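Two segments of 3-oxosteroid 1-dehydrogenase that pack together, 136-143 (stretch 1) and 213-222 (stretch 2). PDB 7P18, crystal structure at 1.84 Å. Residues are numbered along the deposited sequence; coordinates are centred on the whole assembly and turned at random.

Stretch 1 (136-143) LFDAALLG
Stretch 2 213-222: AAGLRHALLE

The contact is a short strand and 3-10 turn laid against one side of an α-helix, and its apolar centre rests on two large side chains from stretch 1, Phe137 and Leu142. Stretch 2 is helical throughout, with phi/psi near -60/-45 and regular i to i+4 hydrogen bonds. Stretch 1 is extended at Phe137 (-113/142) and Asp138 (-87/97), then winds through a 3-10 segment from Ala139 to Leu142. Two pairs set the register: Phe137 CA lies 6.5 Å from Gly215 CA, and Leu142 CA lies 5.9 Å from His218 CA, so the two stretches advance in the same sense, five residues of one against three of the other.

Phe137 points its CA-to-CB bond toward the helix and, with chi1 at -174° (t) and chi2 at 86°, lays one ring face over Gly215. The CA of Gly215 sits 3.8 Å from the centroid of the Phe137 ring, 16° off the normal, a CH-pi contact. Gly215 offers its bare backbone to the ring; an ideal CB there would lie 3.7 Å from Phe137 CD1, at contact distance, so the geometry does not show that the ring's approach requires glycine. Ala214 adds its methyl, with CB 3.6 Å from Phe137 CD2, while Phe137 CZ reaches His218 CB at 3.6 Å.

Leu142 has the largest covered area in the contact. Its CA-to-CB bond points sideways, but the m,t rotamer (chi1 -66°, chi2 169°) brings its end nearer the helix. CD1 lies 4.0 Å from Ala214 CB, and CD2 lies 3.9 Å from His218 CB and 4.1 Å from Leu221 CD1. One leucine thus spans two turns of helix, touching Ala214, His218 and Leu221, with Arg217 CG 4.1 Å from Leu142 CD2. The arginine starts toward stretch 1, but its end leads away, leaving its aliphatic base at the contact.

Farther out, Leu221 (chi1 -88°, chi2 175°) places CD1 3.8 Å from the carbonyl O of Leu142. His218, with chi1 at 180° (t) and chi2 at 75°, joins the apolar and polar parts. Its ring meets that of Phe137 obliquely, centroids 5.8 Å apart and planes at 56°. Leu141 (m,t) packs CB 3.7 Å from His218 CE1, and its carbonyl O, at the imidazole edge, accepts a weak hydrogen bond from His218 ND1 at 3.3 Å, bent to 128°. The turn presenting that carbonyl is braced internally: Leu141 N donates a hydrogen bond to Asp138 O at 3.1 Å, and Ala140 N donates one to Asp138 OD1 at 3.2 Å.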

# COMPACT_ATOMS: atom_id res chain seq x y z
N LEU A 136 5.25 -11.61 13.03
CA LEU A 136 6.35 -12.23 12.22
C LEU A 136 5.97 -13.67 11.89
O LEU A 136 5.42 -14.39 12.75
CB LEU A 136 7.68 -12.15 12.99
CG LEU A 136 8.23 -10.77 13.30
CD1 LEU A 136 9.58 -10.90 14.01
CD2 LEU A 136 8.41 -9.92 12.06
N PHE A 137 6.18 -14.07 10.65
CA PHE A 137 5.84 -15.39 10.12
C PHE A 137 7.15 -16.14 9.79
O PHE A 137 8.12 -15.54 9.24
CB PHE A 137 4.94 -15.26 8.88
CG PHE A 137 4.45 -16.58 8.39
CD1 PHE A 137 3.31 -17.14 8.93
CD2 PHE A 137 5.14 -17.29 7.43
CE1 PHE A 137 2.87 -18.38 8.50
CE2 PHE A 137 4.72 -18.53 7.02
CZ PHE A 137 3.57 -19.07 7.55
N ASP A 138 7.14 -17.44 10.07
CA ASP A 138 8.27 -18.39 9.89
C ASP A 138 8.25 -18.95 8.46
O ASP A 138 7.49 -19.88 8.21
CB ASP A 138 8.13 -19.54 10.89
CG ASP A 138 9.31 -20.50 10.90
OD1 ASP A 138 10.34 -20.20 10.23
OD2 ASP A 138 9.19 -21.50 11.61
N ALA A 139 9.05 -18.36 7.56
CA ALA A 139 9.19 -18.79 6.15
C ALA A 139 9.66 -20.25 6.03
O ALA A 139 9.38 -20.88 4.96
CB ALA A 139 10.15 -17.86 5.45
N ALA A 140 10.32 -20.81 7.05
CA ALA A 140 10.72 -22.24 7.01
C ALA A 140 9.48 -23.10 6.80
O ALA A 140 9.59 -24.13 6.11
CB ALA A 140 11.47 -22.65 8.27
N LEU A 141 8.30 -22.67 7.27
CA LEU A 141 7.04 -23.46 7.10
C LEU A 141 6.67 -23.56 5.62
O LEU A 141 5.87 -24.45 5.26
CB LEU A 141 5.90 -22.83 7.90
CG LEU A 141 6.11 -22.70 9.41
CD1 LEU A 141 5.00 -21.86 10.03
CD2 LEU A 141 6.15 -24.07 10.08
N LEU A 142 7.24 -22.72 4.74
CA LEU A 142 6.94 -22.80 3.29
C LEU A 142 7.74 -23.91 2.59
O LEU A 142 7.39 -24.21 1.42
CB LEU A 142 7.26 -21.44 2.67
CG LEU A 142 6.36 -20.30 3.14
CD1 LEU A 142 6.93 -18.99 2.68
CD2 LEU A 142 4.93 -20.52 2.63
N GLY A 143 8.77 -24.48 3.22
CA GLY A 143 9.73 -25.35 2.52
C GLY A 143 10.22 -24.69 1.23
O GLY A 143 10.53 -23.47 1.26
N ALA A 213 1.86 -12.32 2.87
CA ALA A 213 1.95 -13.13 1.64
C ALA A 213 2.49 -14.53 1.95
O ALA A 213 1.93 -15.52 1.43
CB ALA A 213 2.78 -12.41 0.59
N ALA A 214 3.52 -14.64 2.78
CA ALA A 214 4.05 -15.96 3.22
C ALA A 214 2.96 -16.76 3.93
O ALA A 214 2.74 -17.95 3.61
CB ALA A 214 5.21 -15.73 4.16
N GLY A 215 2.30 -16.11 4.91
CA GLY A 215 1.23 -16.77 5.70
C GLY A 215 0.08 -17.25 4.82
O GLY A 215 -0.40 -18.36 5.03
N LEU A 216 -0.35 -16.45 3.84
CA LEU A 216 -1.48 -16.85 2.95
C LEU A 216 -0.99 -17.97 2.02
O LEU A 216 -1.77 -18.92 1.75
CB LEU A 216 -2.01 -15.63 2.20
CG LEU A 216 -2.74 -14.61 3.07
CD1 LEU A 216 -2.98 -13.31 2.29
CD2 LEU A 216 -4.08 -15.18 3.54
N ARG A 217 0.26 -17.90 1.58
CA ARG A 217 0.80 -18.99 0.72
C ARG A 217 0.76 -20.30 1.51
O ARG A 217 0.35 -21.31 0.97
CB ARG A 217 2.20 -18.69 0.20
CG ARG A 217 2.72 -19.78 -0.72
CD ARG A 217 2.03 -19.75 -2.04
NE ARG A 217 2.33 -20.85 -2.95
CZ ARG A 217 1.75 -22.05 -2.95
NH1 ARG A 217 0.84 -22.37 -2.04
NH2 ARG A 217 2.11 -22.95 -3.84
N HIS A 218 1.18 -20.25 2.76
CA HIS A 218 1.22 -21.42 3.68
C HIS A 218 -0.19 -22.00 3.85
O HIS A 218 -0.34 -23.20 3.74
CB HIS A 218 1.84 -21.02 5.01
CG HIS A 218 1.90 -22.16 5.97
ND1 HIS A 218 2.83 -23.19 5.84
CD2 HIS A 218 1.14 -22.46 7.05
CE1 HIS A 218 2.64 -24.08 6.81
NE2 HIS A 218 1.60 -23.65 7.55
N ALA A 219 -1.20 -21.15 4.04
CA ALA A 219 -2.62 -21.56 4.11
C ALA A 219 -3.04 -22.33 2.86
O ALA A 219 -3.73 -23.36 2.98
CB ALA A 219 -3.52 -20.36 4.32
N LEU A 220 -2.62 -21.89 1.68
CA LEU A 220 -2.95 -22.58 0.41
C LEU A 220 -2.20 -23.93 0.38
O LEU A 220 -2.79 -24.93 -0.09
CB LEU A 220 -2.61 -21.68 -0.77
CG LEU A 220 -3.42 -20.39 -0.89
CD1 LEU A 220 -3.09 -19.67 -2.19
CD2 LEU A 220 -4.92 -20.66 -0.77
N LEU A 221 -0.97 -23.96 0.89
CA LEU A 221 -0.15 -25.20 0.88
C LEU A 221 -0.83 -26.26 1.75
O LEU A 221 -1.00 -27.36 1.27
CB LEU A 221 1.24 -24.90 1.42
CG LEU A 221 2.27 -24.44 0.41
CD1 LEU A 221 3.56 -24.07 1.11
CD2 LEU A 221 2.50 -25.51 -0.65
N GLU A 222 -1.22 -25.90 2.97
CA GLU A 222 -1.94 -26.79 3.91
C GLU A 222 -3.21 -27.34 3.27
O GLU A 222 -3.54 -28.49 3.55
CB GLU A 222 -2.27 -26.06 5.20
CG GLU A 222 -1.02 -25.75 5.97
CD GLU A 222 -1.22 -25.63 7.46
OE1 GLU A 222 -2.22 -25.01 7.88
OE2 GLU A 222 -0.38 -26.18 8.20